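Local coordinates for protein ribulose bisphosphate carboxylase (Pyrococcus horikoshii, PDB 2D69) that probably adds carbon dioxide and water to ribulose 1,5-bisphosphate, yielding two molecules of 3-phosphoglycerate as part of an archaeal AMP degradation pathway, at residues A[23-28]-A[85-90]; A[27-32]-A[122-127]; A[132-137]-A[267-272]; A[205-210]-A[221-226]. All blocks are in the same frame, centred on the assembly; numbering follows the deposited sequence.

Contact 1 of 4, residues A[23-28]-A[85-90]; sequences RDELIV and KIAYPL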
# COMPACT_ATOMS: atom_id res chain seq x y z
N ARG A 23 28.88 -30.82 -22.06
CA ARG A 23 29.07 -30.27 -20.72
C ARG A 23 27.81 -29.46 -20.23
O ARG A 23 27.67 -29.21 -19.03
CB ARG A 23 30.36 -29.40 -20.65
CG ARG A 23 30.40 -28.20 -21.64
CD ARG A 23 31.53 -27.11 -21.37
NE ARG A 23 31.44 -26.01 -22.36
CZ ARG A 23 32.49 -25.42 -22.96
NH1 ARG A 23 33.74 -25.79 -22.67
NH2 ARG A 23 32.30 -24.46 -23.86
N ASP A 24 26.96 -29.07 -21.17
CA ASP A 24 25.75 -28.30 -20.91
C ASP A 24 24.47 -29.18 -20.86
O ASP A 24 23.37 -28.66 -20.95
CB ASP A 24 25.62 -27.17 -21.95
CG ASP A 24 25.56 -27.69 -23.38
OD1 ASP A 24 25.13 -26.91 -24.28
OD2 ASP A 24 25.94 -28.85 -23.69
N GLU A 25 24.64 -30.49 -20.72
CA GLU A 25 23.53 -31.42 -20.45
C GLU A 25 23.49 -31.88 -18.99
O GLU A 25 24.52 -31.92 -18.30
CB GLU A 25 23.56 -32.63 -21.38
CG GLU A 25 23.38 -32.24 -22.84
CD GLU A 25 23.71 -33.37 -23.79
OE1 GLU A 25 23.03 -34.39 -23.74
OE2 GLU A 25 24.64 -33.22 -24.61
N LEU A 26 22.28 -32.12 -18.50
CA LEU A 26 22.09 -32.60 -17.16
C LEU A 26 22.04 -34.12 -17.18
O LEU A 26 21.39 -34.75 -18.03
CB LEU A 26 20.83 -32.01 -16.55
CG LEU A 26 20.59 -32.31 -15.07
CD1 LEU A 26 20.00 -31.06 -14.43
CD2 LEU A 26 19.63 -33.42 -14.84
N ILE A 27 22.75 -34.70 -16.24
CA ILE A 27 22.88 -36.14 -16.12
C ILE A 27 22.23 -36.67 -14.86
O ILE A 27 22.41 -36.13 -13.77
CB ILE A 27 24.36 -36.51 -16.16
CG1 ILE A 27 24.96 -36.05 -17.50
CG2 ILE A 27 24.53 -38.03 -16.02
CD1 ILE A 27 26.40 -35.81 -17.39
N VAL A 28 21.44 -37.72 -15.00
CA VAL A 28 20.86 -38.38 -13.85
C VAL A 28 21.29 -39.85 -13.87
O VAL A 28 21.31 -40.49 -14.93
CB VAL A 28 19.32 -38.25 -13.87
CG1 VAL A 28 18.73 -38.98 -12.70
CG2 VAL A 28 18.92 -36.80 -13.91
N LYS A 85 22.88 -44.10 -16.75
CA LYS A 85 23.08 -42.67 -16.68
C LYS A 85 22.38 -42.12 -17.88
O LYS A 85 22.49 -42.65 -18.99
CB LYS A 85 24.56 -42.31 -16.70
CG LYS A 85 25.40 -43.07 -15.72
CD LYS A 85 26.83 -42.53 -15.69
CE LYS A 85 27.78 -43.42 -14.88
NZ LYS A 85 29.22 -43.11 -15.14
N ILE A 86 21.65 -41.04 -17.67
CA ILE A 86 20.80 -40.47 -18.70
C ILE A 86 21.10 -38.99 -18.81
O ILE A 86 21.33 -38.32 -17.79
CB ILE A 86 19.30 -40.71 -18.39
CG1 ILE A 86 19.02 -42.22 -18.21
CG2 ILE A 86 18.44 -40.12 -19.52
CD1 ILE A 86 17.53 -42.56 -17.79
N ALA A 87 21.15 -38.51 -20.05
CA ALA A 87 21.48 -37.14 -20.35
C ALA A 87 20.26 -36.37 -20.83
O ALA A 87 19.52 -36.85 -21.67
CB ALA A 87 22.57 -37.07 -21.40
N TYR A 88 20.12 -35.15 -20.30
CA TYR A 88 18.97 -34.26 -20.47
C TYR A 88 19.39 -32.89 -20.97
O TYR A 88 20.15 -32.20 -20.30
CB TYR A 88 18.24 -34.05 -19.11
CG TYR A 88 17.65 -35.34 -18.55
CD1 TYR A 88 16.32 -35.65 -18.73
CD2 TYR A 88 18.44 -36.26 -17.86
CE1 TYR A 88 15.78 -36.81 -18.23
CE2 TYR A 88 17.93 -37.39 -17.32
CZ TYR A 88 16.59 -37.69 -17.52
OH TYR A 88 16.12 -38.86 -17.02
N PRO A 89 18.88 -32.49 -22.13
CA PRO A 89 19.05 -31.12 -22.60
C PRO A 89 18.25 -30.13 -21.77
O PRO A 89 17.15 -30.45 -21.25
CB PRO A 89 18.55 -31.19 -24.04
CG PRO A 89 17.55 -32.22 -24.01
CD PRO A 89 18.03 -33.28 -23.04
N LEU A 90 18.82 -28.93 -21.59
CA LEU A 90 18.21 -27.92 -20.73
C LEU A 90 16.93 -27.33 -21.28
O LEU A 90 16.23 -26.65 -20.57
CB LEU A 90 19.21 -26.82 -20.47
CG LEU A 90 20.47 -27.31 -19.80
CD1 LEU A 90 21.24 -26.10 -19.36
CD2 LEU A 90 20.19 -28.16 -18.57
O HOH W 1 21.31 -28.36 -22.81
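Leu26 and Tyr88 face each other as an antiparallel hydrogen-bonded pair. Leu26 N lies 2.8 Å from Tyr88 O, and the return bond from Tyr88 N to Leu26 O is shorter, 2.6 Å, but bent at the hydrogen (139°). Val28 and Ile86 repeat the pattern, with Val28 N 2.9 Å from Ile86 O. In the non-hydrogen-bonded pair between them, Ile27 with Ala87, the CA hydrogens complete the polar contacts: Ile27 CA sits 3.2 Å from Ile86 O. On the face shared by Leu26, Val28, Ile86 and Tyr88, the tyrosine ring packs against Leu26 and Val28. Its CG is anti to its own carbonyl carbon (chi1 -64°), and the ring edge meets Leu26 O in plane, with CD2 3.3 Å from that oxygen. Farther out, Tyr88 CE2 touches Val28 CG2 at 3.6 Å, the two side chains crossing obliquely. Past the paired residues, Leu90 CG rests 3.4 Å from Asp24 O, and a water accepts from Leu90 N while donating to the same carbonyl. In the next shell Tyr88 OH is hydrogen-bonded to Ser50, Glu25 to Gly22 and Tyr19, and Asp24 forms a salt bridge with Arg23 of the second subunit. An alanine in place of Tyr88 would probably leave Val28 CG2 without the ring of this tyrosine and Ser50 without this hydroxyl partner, while the backbone pairing could persist. The chemistry divides in two: backbone bonds and apolar packing unite the strands of the N-terminal domain sheet, whereas ion pairs with another subunit lie in the loop before strand 26-34.

Contact 2 of 4, residues A[27-32]-A[122-127]; sequences IVEYYF and DFHPPY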
# COMPACT_ATOMS: atom_id res chain seq x y z
N ILE A 27 22.75 -34.70 -16.24
CA ILE A 27 22.88 -36.14 -16.12
C ILE A 27 22.23 -36.67 -14.86
O ILE A 27 22.41 -36.13 -13.77
CB ILE A 27 24.36 -36.51 -16.16
CG1 ILE A 27 24.96 -36.05 -17.50
CG2 ILE A 27 24.53 -38.03 -16.02
CD1 ILE A 27 26.40 -35.81 -17.39
N VAL A 28 21.44 -37.72 -15.00
CA VAL A 28 20.86 -38.38 -13.85
C VAL A 28 21.29 -39.85 -13.87
O VAL A 28 21.31 -40.49 -14.93
CB VAL A 28 19.32 -38.25 -13.87
CG1 VAL A 28 18.73 -38.98 -12.70
CG2 VAL A 28 18.92 -36.80 -13.91
N GLU A 29 21.67 -40.36 -12.70
CA GLU A 29 22.05 -41.74 -12.54
C GLU A 29 20.94 -42.47 -11.81
O GLU A 29 20.51 -42.02 -10.73
CB GLU A 29 23.38 -41.85 -11.80
CG GLU A 29 24.46 -40.88 -12.28
CD GLU A 29 25.81 -41.14 -11.64
OE1 GLU A 29 26.42 -40.18 -11.11
OE2 GLU A 29 26.28 -42.29 -11.68
N TYR A 30 20.49 -43.57 -12.38
CA TYR A 30 19.48 -44.43 -11.81
C TYR A 30 19.98 -45.86 -11.61
O TYR A 30 20.70 -46.44 -12.45
CB TYR A 30 18.25 -44.49 -12.73
CG TYR A 30 17.49 -43.19 -12.98
CD1 TYR A 30 16.48 -42.76 -12.09
CD2 TYR A 30 17.74 -42.40 -14.11
CE1 TYR A 30 15.78 -41.57 -12.29
CE2 TYR A 30 17.03 -41.20 -14.34
CZ TYR A 30 16.04 -40.80 -13.44
OH TYR A 30 15.31 -39.65 -13.66
N TYR A 31 19.56 -46.48 -10.51
CA TYR A 31 19.59 -47.94 -10.38
C TYR A 31 18.21 -48.50 -10.74
O TYR A 31 17.20 -47.95 -10.33
CB TYR A 31 19.91 -48.34 -8.93
CG TYR A 31 19.70 -49.82 -8.65
CD1 TYR A 31 18.52 -50.28 -8.08
CD2 TYR A 31 20.65 -50.74 -9.00
CE1 TYR A 31 18.31 -51.67 -7.85
CE2 TYR A 31 20.47 -52.13 -8.77
CZ TYR A 31 19.29 -52.59 -8.20
OH TYR A 31 19.08 -53.94 -7.97
N PHE A 32 18.12 -49.63 -11.42
CA PHE A 32 16.80 -50.20 -11.64
C PHE A 32 16.85 -51.70 -11.83
O PHE A 32 17.91 -52.25 -12.01
CB PHE A 32 16.10 -49.51 -12.86
CG PHE A 32 16.70 -49.88 -14.19
CD1 PHE A 32 17.74 -49.12 -14.70
CD2 PHE A 32 16.26 -50.98 -14.91
CE1 PHE A 32 18.32 -49.47 -15.93
CE2 PHE A 32 16.84 -51.32 -16.12
CZ PHE A 32 17.88 -50.55 -16.62
N ASP A 122 21.86 -40.08 -8.14
CA ASP A 122 22.55 -38.79 -8.17
C ASP A 122 22.17 -38.06 -9.44
O ASP A 122 21.70 -38.65 -10.40
CB ASP A 122 24.09 -39.01 -8.18
CG ASP A 122 24.89 -37.83 -7.60
OD1 ASP A 122 24.31 -36.80 -7.22
OD2 ASP A 122 26.15 -37.84 -7.49
N PHE A 123 22.39 -36.75 -9.46
CA PHE A 123 22.23 -35.96 -10.65
C PHE A 123 23.39 -34.93 -10.68
O PHE A 123 24.05 -34.62 -9.64
CB PHE A 123 20.82 -35.35 -10.72
CG PHE A 123 20.56 -34.29 -9.65
CD1 PHE A 123 20.64 -32.98 -9.96
CD2 PHE A 123 20.23 -34.66 -8.35
CE1 PHE A 123 20.38 -31.99 -8.98
CE2 PHE A 123 20.00 -33.66 -7.35
CZ PHE A 123 20.08 -32.37 -7.68
N HIS A 124 23.72 -34.49 -11.88
CA HIS A 124 24.84 -33.58 -12.09
C HIS A 124 24.31 -32.41 -12.94
O HIS A 124 24.12 -32.54 -14.15
CB HIS A 124 26.03 -34.34 -12.76
CG HIS A 124 26.37 -35.64 -12.07
ND1 HIS A 124 26.31 -35.80 -10.71
CD2 HIS A 124 26.73 -36.85 -12.55
CE1 HIS A 124 26.60 -37.04 -10.38
NE2 HIS A 124 26.86 -37.70 -11.48
N PRO A 125 24.04 -31.27 -12.32
CA PRO A 125 23.60 -30.11 -13.11
C PRO A 125 24.73 -29.40 -13.83
O PRO A 125 25.72 -29.09 -13.21
CB PRO A 125 22.92 -29.23 -12.07
CG PRO A 125 23.70 -29.57 -10.72
CD PRO A 125 24.00 -31.03 -10.88
N PRO A 126 24.56 -29.09 -15.11
CA PRO A 126 25.57 -28.29 -15.83
C PRO A 126 25.62 -26.87 -15.32
O PRO A 126 24.72 -26.43 -14.56
CB PRO A 126 25.12 -28.36 -17.28
CG PRO A 126 23.58 -28.62 -17.18
CD PRO A 126 23.43 -29.46 -15.98
N TYR A 127 26.66 -26.15 -15.69
CA TYR A 127 26.88 -24.78 -15.15
C TYR A 127 25.66 -23.89 -15.42
O TYR A 127 25.25 -23.12 -14.56
CB TYR A 127 28.17 -24.17 -15.73
CG TYR A 127 28.53 -22.85 -15.05
CD1 TYR A 127 29.25 -22.82 -13.85
CD2 TYR A 127 28.11 -21.66 -15.57
CE1 TYR A 127 29.54 -21.63 -13.24
CE2 TYR A 127 28.36 -20.46 -14.92
CZ TYR A 127 29.10 -20.46 -13.77
OH TYR A 127 29.37 -19.26 -13.19
O HOH W 2 27.40 -40.19 -7.89
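A His-carboxylate hydrogen bond, Glu29 to His124, lies across the pairing of strands 26-34 and 115-124 in the N-terminal domain sheet. His124 NE2 donates to Glu29 OE1 over a short 2.5 Å, although the bond is bent at the hydrogen (137°). The oxygen is approached on its anti side, though somewhat out of the carboxylate plane, and the carboxylate and ring planes stand 65° apart. His124 shares the face of Ile27, Glu29 and Asp122; its CG stands beside the backbone N (chi1 -49°), and the other ring nitrogen, ND1, makes a weak bond to Phe123 O. If both nitrogens donate, the imidazole may be protonated, which would help offset two nearby acids. Glu29 OE1 and Asp122 OD2 are only 4.3 Å apart; a water donates to Asp122 OD2 at 2.7 Å and, weakly, to Glu29 OE1. Asp122 has its main partner in Lys300, through a salt bridge from OD1. Beneath these groups, His124 N bonds to Ile27 O at 2.8 Å and Glu29 N to Asp122 O at 2.9 Å, while Ile27 N reaches His124 O only weakly. The reverse face is largely apolar: Phe123 CB meets Val28 CG2 at 4.0 Å, and Val28 CG1 lies over one face of the Tyr30 ring, toward its rim. Strand 26-34 runs between strands 81-88 and 115-124 in the sheet. Tyr30 and Phe32 pack on helix 39-49, while Asp122, Phe123 and His124 touch helix 295-305, so that the strand 115-124 borders the catalytic part of the chain.

Contact 3 of 4, residues A[132-137]-A[267-272]; sequences HFKGPQ and VTEDLG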
# COMPACT_ATOMS: atom_id res chain seq x y z
N HIS A 132 21.59 -20.68 -11.85
CA HIS A 132 20.31 -20.11 -11.42
C HIS A 132 19.88 -20.56 -10.01
O HIS A 132 18.70 -20.43 -9.67
CB HIS A 132 19.24 -20.44 -12.47
CG HIS A 132 19.67 -20.04 -13.85
ND1 HIS A 132 20.10 -18.76 -14.16
CD2 HIS A 132 19.79 -20.76 -14.99
CE1 HIS A 132 20.43 -18.71 -15.43
NE2 HIS A 132 20.27 -19.91 -15.96
N PHE A 133 20.84 -21.11 -9.25
CA PHE A 133 20.69 -21.39 -7.84
C PHE A 133 21.79 -20.63 -7.08
O PHE A 133 22.92 -20.51 -7.54
CB PHE A 133 20.77 -22.84 -7.56
CG PHE A 133 19.59 -23.61 -8.16
CD1 PHE A 133 19.60 -23.97 -9.45
CD2 PHE A 133 18.44 -23.80 -7.44
CE1 PHE A 133 18.50 -24.60 -10.02
CE2 PHE A 133 17.34 -24.45 -7.99
CZ PHE A 133 17.39 -24.84 -9.27
N LYS A 134 21.41 -20.12 -5.93
CA LYS A 134 22.30 -19.34 -5.06
C LYS A 134 23.11 -20.19 -4.12
O LYS A 134 24.19 -19.79 -3.68
CB LYS A 134 21.51 -18.35 -4.21
CG LYS A 134 20.98 -17.17 -5.03
CD LYS A 134 20.18 -16.19 -4.13
CE LYS A 134 18.75 -16.64 -3.91
NZ LYS A 134 18.01 -16.47 -5.20
N GLY A 135 22.59 -21.36 -3.80
CA GLY A 135 23.17 -22.18 -2.76
C GLY A 135 22.99 -21.49 -1.40
O GLY A 135 22.20 -20.60 -1.29
N PRO A 136 23.67 -21.96 -0.38
CA PRO A 136 23.53 -21.42 0.97
C PRO A 136 23.96 -19.98 1.12
O PRO A 136 24.95 -19.61 0.52
CB PRO A 136 24.48 -22.28 1.78
CG PRO A 136 24.66 -23.50 0.98
CD PRO A 136 24.63 -23.05 -0.45
N GLN A 137 23.26 -19.22 1.95
CA GLN A 137 23.53 -17.84 2.10
C GLN A 137 24.78 -17.75 3.00
O GLN A 137 25.66 -16.93 2.77
CB GLN A 137 22.35 -17.08 2.73
CG GLN A 137 22.72 -15.67 3.16
CD GLN A 137 21.59 -14.84 3.79
OE1 GLN A 137 21.83 -13.69 4.18
NE2 GLN A 137 20.38 -15.40 3.88
N VAL A 267 12.80 -15.80 1.11
CA VAL A 267 12.49 -15.12 2.41
C VAL A 267 13.71 -14.93 3.30
O VAL A 267 13.96 -13.82 3.81
CB VAL A 267 11.41 -15.90 3.18
CG1 VAL A 267 11.15 -15.26 4.51
CG2 VAL A 267 10.10 -15.89 2.39
N THR A 268 14.46 -16.00 3.51
CA THR A 268 15.64 -15.95 4.35
C THR A 268 16.77 -15.11 3.80
O THR A 268 17.56 -14.54 4.58
CB THR A 268 16.15 -17.37 4.77
OG1 THR A 268 16.52 -18.19 3.63
CG2 THR A 268 15.08 -18.15 5.53
N GLU A 269 16.86 -15.01 2.48
CA GLU A 269 17.79 -14.08 1.82
C GLU A 269 17.49 -12.67 2.23
O GLU A 269 18.38 -11.85 2.37
CB GLU A 269 17.68 -14.19 0.27
CG GLU A 269 18.64 -13.28 -0.52
CD GLU A 269 20.10 -13.66 -0.34
OE1 GLU A 269 20.40 -14.78 0.13
OE2 GLU A 269 20.98 -12.85 -0.66
N ASP A 270 16.22 -12.34 2.39
CA ASP A 270 15.87 -10.98 2.79
C ASP A 270 16.08 -10.70 4.27
O ASP A 270 16.26 -9.56 4.64
CB ASP A 270 14.42 -10.65 2.40
CG ASP A 270 14.25 -10.43 0.92
OD1 ASP A 270 15.27 -10.14 0.23
OD2 ASP A 270 13.12 -10.53 0.39
N LEU A 271 16.01 -11.72 5.10
CA LEU A 271 16.02 -11.52 6.55
C LEU A 271 17.34 -11.87 7.24
O LEU A 271 17.45 -11.75 8.43
CB LEU A 271 14.90 -12.34 7.17
CG LEU A 271 13.46 -12.06 6.73
CD1 LEU A 271 12.55 -13.04 7.32
CD2 LEU A 271 13.03 -10.65 7.16
N GLY A 272 18.35 -12.32 6.49
CA GLY A 272 19.60 -12.75 7.10
C GLY A 272 19.58 -14.01 7.97
O GLY A 272 20.25 -14.08 8.99
O HOH W 3 19.19 -17.93 3.88
O HOH W 4 20.05 -11.55 4.13
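Gln137 reaches the last turn of a helix and makes the direct hydrogen bond of this contact: its NE2 donates to Thr268 O at 3.0 Å. The acceptor lies close to the amide plane, but the donor stands above the carbonyl plane, 52° out of it, with a C=O...N angle of 108°. An extended chain, CG anti to the backbone N (chi1 168°), carries the amide this far. Water extends the grip. One molecule accepts from Gln137 NE2 at 2.8 Å and lies 2.7 Å from Thr268 OG1; a second donates to Gln137 OE1, also at 2.8 Å, and to Glu269 O. The helix, 258-271, belongs to the alpha/beta barrel, between strands 248-252 and 274-278, and the loop 132-137 comes on the chain's way there from the N-terminal sheet. Van der Waals contact is slight: Gln137 OE1 sits 3.8 Å from Gly272 CA, where positive phi takes the backbone out of the helix. Charges flank the amide without joining the two segments directly. Glu269 OE1, 3.8 Å from Gln137 CD, is salt-bridged to Arg265, and Glu269 OE2 to Arg198 and Arg204 of the third subunit; Lys134 NZ finds Glu266.

Contact 4 of 4, residues A[205-210]-A[221-226]; sequences KLYRVR and KEYLIN. With SO4 (sulfate ion), chain I.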
# COMPACT_ATOMS: atom_id res chain seq x y z
N LYS A 205 10.17 -14.88 24.40
CA LYS A 205 10.86 -15.27 25.63
C LYS A 205 12.26 -15.80 25.40
O LYS A 205 13.19 -15.40 26.07
CB LYS A 205 10.04 -16.29 26.43
CG LYS A 205 10.61 -16.78 27.75
CD LYS A 205 10.74 -15.67 28.78
CE LYS A 205 11.28 -16.23 30.08
NZ LYS A 205 11.36 -15.17 31.18
N LEU A 206 12.43 -16.71 24.45
CA LEU A 206 13.68 -17.47 24.36
C LEU A 206 14.86 -16.64 23.90
O LEU A 206 16.00 -16.90 24.29
CB LEU A 206 13.51 -18.68 23.47
CG LEU A 206 13.05 -19.96 24.15
CD1 LEU A 206 14.18 -20.54 24.93
CD2 LEU A 206 11.81 -19.70 25.04
N TYR A 207 14.59 -15.63 23.09
CA TYR A 207 15.66 -14.76 22.59
C TYR A 207 16.12 -13.81 23.68
O TYR A 207 17.27 -13.38 23.69
CB TYR A 207 15.25 -14.05 21.27
CG TYR A 207 15.28 -15.04 20.10
CD1 TYR A 207 14.12 -15.66 19.64
CD2 TYR A 207 16.51 -15.43 19.51
CE1 TYR A 207 14.19 -16.57 18.66
CE2 TYR A 207 16.57 -16.34 18.52
CZ TYR A 207 15.42 -16.94 18.10
OH TYR A 207 15.39 -17.88 17.10
N ARG A 208 15.24 -13.47 24.61
CA ARG A 208 15.65 -12.74 25.81
C ARG A 208 16.59 -13.58 26.70
O ARG A 208 17.63 -13.11 27.16
CB ARG A 208 14.45 -12.27 26.63
CG ARG A 208 13.56 -11.29 25.86
CD ARG A 208 12.33 -10.77 26.64
NE ARG A 208 12.78 -9.98 27.79
CZ ARG A 208 12.88 -10.40 29.05
NH1 ARG A 208 12.55 -11.66 29.40
NH2 ARG A 208 13.33 -9.55 29.99
N VAL A 209 16.24 -14.83 26.90
CA VAL A 209 17.10 -15.76 27.63
C VAL A 209 18.43 -15.91 26.89
O VAL A 209 19.51 -15.86 27.51
CB VAL A 209 16.45 -17.15 27.72
CG1 VAL A 209 17.42 -18.22 28.35
CG2 VAL A 209 15.12 -17.11 28.47
N ARG A 210 18.34 -16.10 25.57
CA ARG A 210 19.49 -16.22 24.71
C ARG A 210 20.43 -15.05 24.94
O ARG A 210 21.63 -15.25 25.20
CB ARG A 210 19.05 -16.24 23.23
CG ARG A 210 20.11 -16.59 22.23
CD ARG A 210 21.04 -15.46 21.90
NE ARG A 210 20.44 -14.42 21.08
CZ ARG A 210 20.30 -14.45 19.76
NH1 ARG A 210 20.67 -15.49 19.01
NH2 ARG A 210 19.77 -13.38 19.14
N LYS A 221 25.14 -17.56 21.29
CA LYS A 221 24.19 -18.62 21.40
C LYS A 221 23.10 -18.44 20.33
O LYS A 221 22.70 -17.30 20.02
CB LYS A 221 23.57 -18.67 22.80
CG LYS A 221 24.58 -18.69 23.98
CD LYS A 221 25.41 -19.93 23.92
CE LYS A 221 26.32 -20.07 25.13
NZ LYS A 221 27.09 -21.36 25.02
N GLU A 222 22.62 -19.54 19.81
CA GLU A 222 21.60 -19.51 18.78
C GLU A 222 20.56 -20.60 18.98
O GLU A 222 20.66 -21.42 19.89
CB GLU A 222 22.22 -19.57 17.38
CG GLU A 222 22.22 -18.20 16.75
CD GLU A 222 20.82 -17.64 16.46
OE1 GLU A 222 19.83 -18.40 16.35
OE2 GLU A 222 20.73 -16.41 16.31
N TYR A 223 19.56 -20.56 18.11
CA TYR A 223 18.32 -21.30 18.32
C TYR A 223 17.78 -21.76 16.97
O TYR A 223 17.34 -20.94 16.17
CB TYR A 223 17.30 -20.38 19.02
CG TYR A 223 15.99 -21.04 19.42
CD1 TYR A 223 15.83 -22.41 19.36
CD2 TYR A 223 14.93 -20.29 19.86
CE1 TYR A 223 14.65 -22.99 19.70
CE2 TYR A 223 13.73 -20.88 20.23
CZ TYR A 223 13.59 -22.20 20.14
OH TYR A 223 12.40 -22.78 20.48
N LEU A 224 17.80 -23.06 16.76
CA LEU A 224 17.28 -23.68 15.59
C LEU A 224 15.82 -23.88 15.85
O LEU A 224 15.35 -24.98 16.16
CB LEU A 224 17.98 -25.01 15.33
CG LEU A 224 19.51 -24.91 15.35
CD1 LEU A 224 20.11 -26.28 15.24
CD2 LEU A 224 20.07 -24.02 14.28
N ILE A 225 15.09 -22.80 15.69
CA ILE A 225 13.68 -22.72 16.01
C ILE A 225 12.85 -23.21 14.87
O ILE A 225 13.04 -22.78 13.74
CB ILE A 225 13.34 -21.26 16.44
CG1 ILE A 225 11.87 -21.18 16.91
CG2 ILE A 225 13.60 -20.25 15.31
CD1 ILE A 225 11.64 -20.01 17.79
N ASN A 226 11.91 -24.13 15.17
CA ASN A 226 11.10 -24.80 14.16
C ASN A 226 9.94 -23.93 13.63
O ASN A 226 8.95 -23.75 14.30
CB ASN A 226 10.57 -26.05 14.76
CG ASN A 226 9.96 -26.98 13.76
OD1 ASN A 226 9.60 -28.13 14.11
ND2 ASN A 226 9.94 -26.58 12.53
S SO4 I . 15.34 -14.01 30.97
O1 SO4 I . 15.63 -13.13 32.09
O2 SO4 I . 16.14 -15.23 31.10
O3 SO4 I . 13.91 -14.32 30.95
O4 SO4 I . 15.70 -13.32 29.74
O HOH W 5 17.32 -17.82 15.40
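Tyr207 projects from the helix as a knob of aromatic carbon, met obliquely by Tyr223 and Ile225 and at its ring edge by Arg210. Tyr207 CZ lies 3.8 Å from Tyr223 CD2, the side chains crossing at about a right angle and the ring planes inclined at 42°. The hydroxyl end fits against Ile225, whose CG2 is 3.5 Å from Tyr207 OH. Ile225 CB in turn sits over the centre of one face of the Tyr223 ring, and Leu206 CB packs obliquely, 3.9 Å from Tyr223 CE2. At the edge, Tyr207 CD2 stands over the centre of the Arg210 guanidinium. Arg210 bends at CG and CD (chi2 -79°, chi3 -72°), curling round the strand's start: NH1 donates to Lys221 O at 2.9 Å and, more weakly, to Glu222 OE2, also at 2.9 Å, in a salt bridge. A water, 2.7 Å from Glu222 OE1, ties the Tyr207 hydroxyl to the glutamate. An alanine at Arg210 would probably open a gap beside Tyr207, leave Lys221 O without this donor and remove the positive partner of Glu222, whose OE2 is also held by Gln247. On the outer side of the helix Lys205 NZ holds a sulfate ion, probably from the crystallisation liquor, through O3 at 2.7 Å. The two segments belong to a beta-alpha-beta unit of the barrel, strand 184-186, helix 199-217 and strand 222-224. Tyr223 OH is hydrogen-bonded to Asp187 and Arg202, near the predicted magnesium ligands Asp188 and, once carbamylated, Lys186, while Leu206 also touches strand 184-186 and helix 167-179.

Contacts 1 and 2 are two sides of one strand: both use 26-34, share Ile27 and Val28 and pair it with different neighbours in the N-terminal sheet. Contact 1 is the more deeply buried and relies on backbone bonds and apolar packing; contact 2 is only partly buried and adds a His-carboxylate bond beside a second acid. Contact 4 lies within the barrel, while contact 3 ties the loop leading from the N-terminal part to a barrel helix. Their chemistry follows depth: a solvated amide grips a helix end in contact 3, whereas contact 4 has packed aromatic rings with a buried arginine salt bridge. Centres of contacts 1 and 4 lie about 44 Å apart.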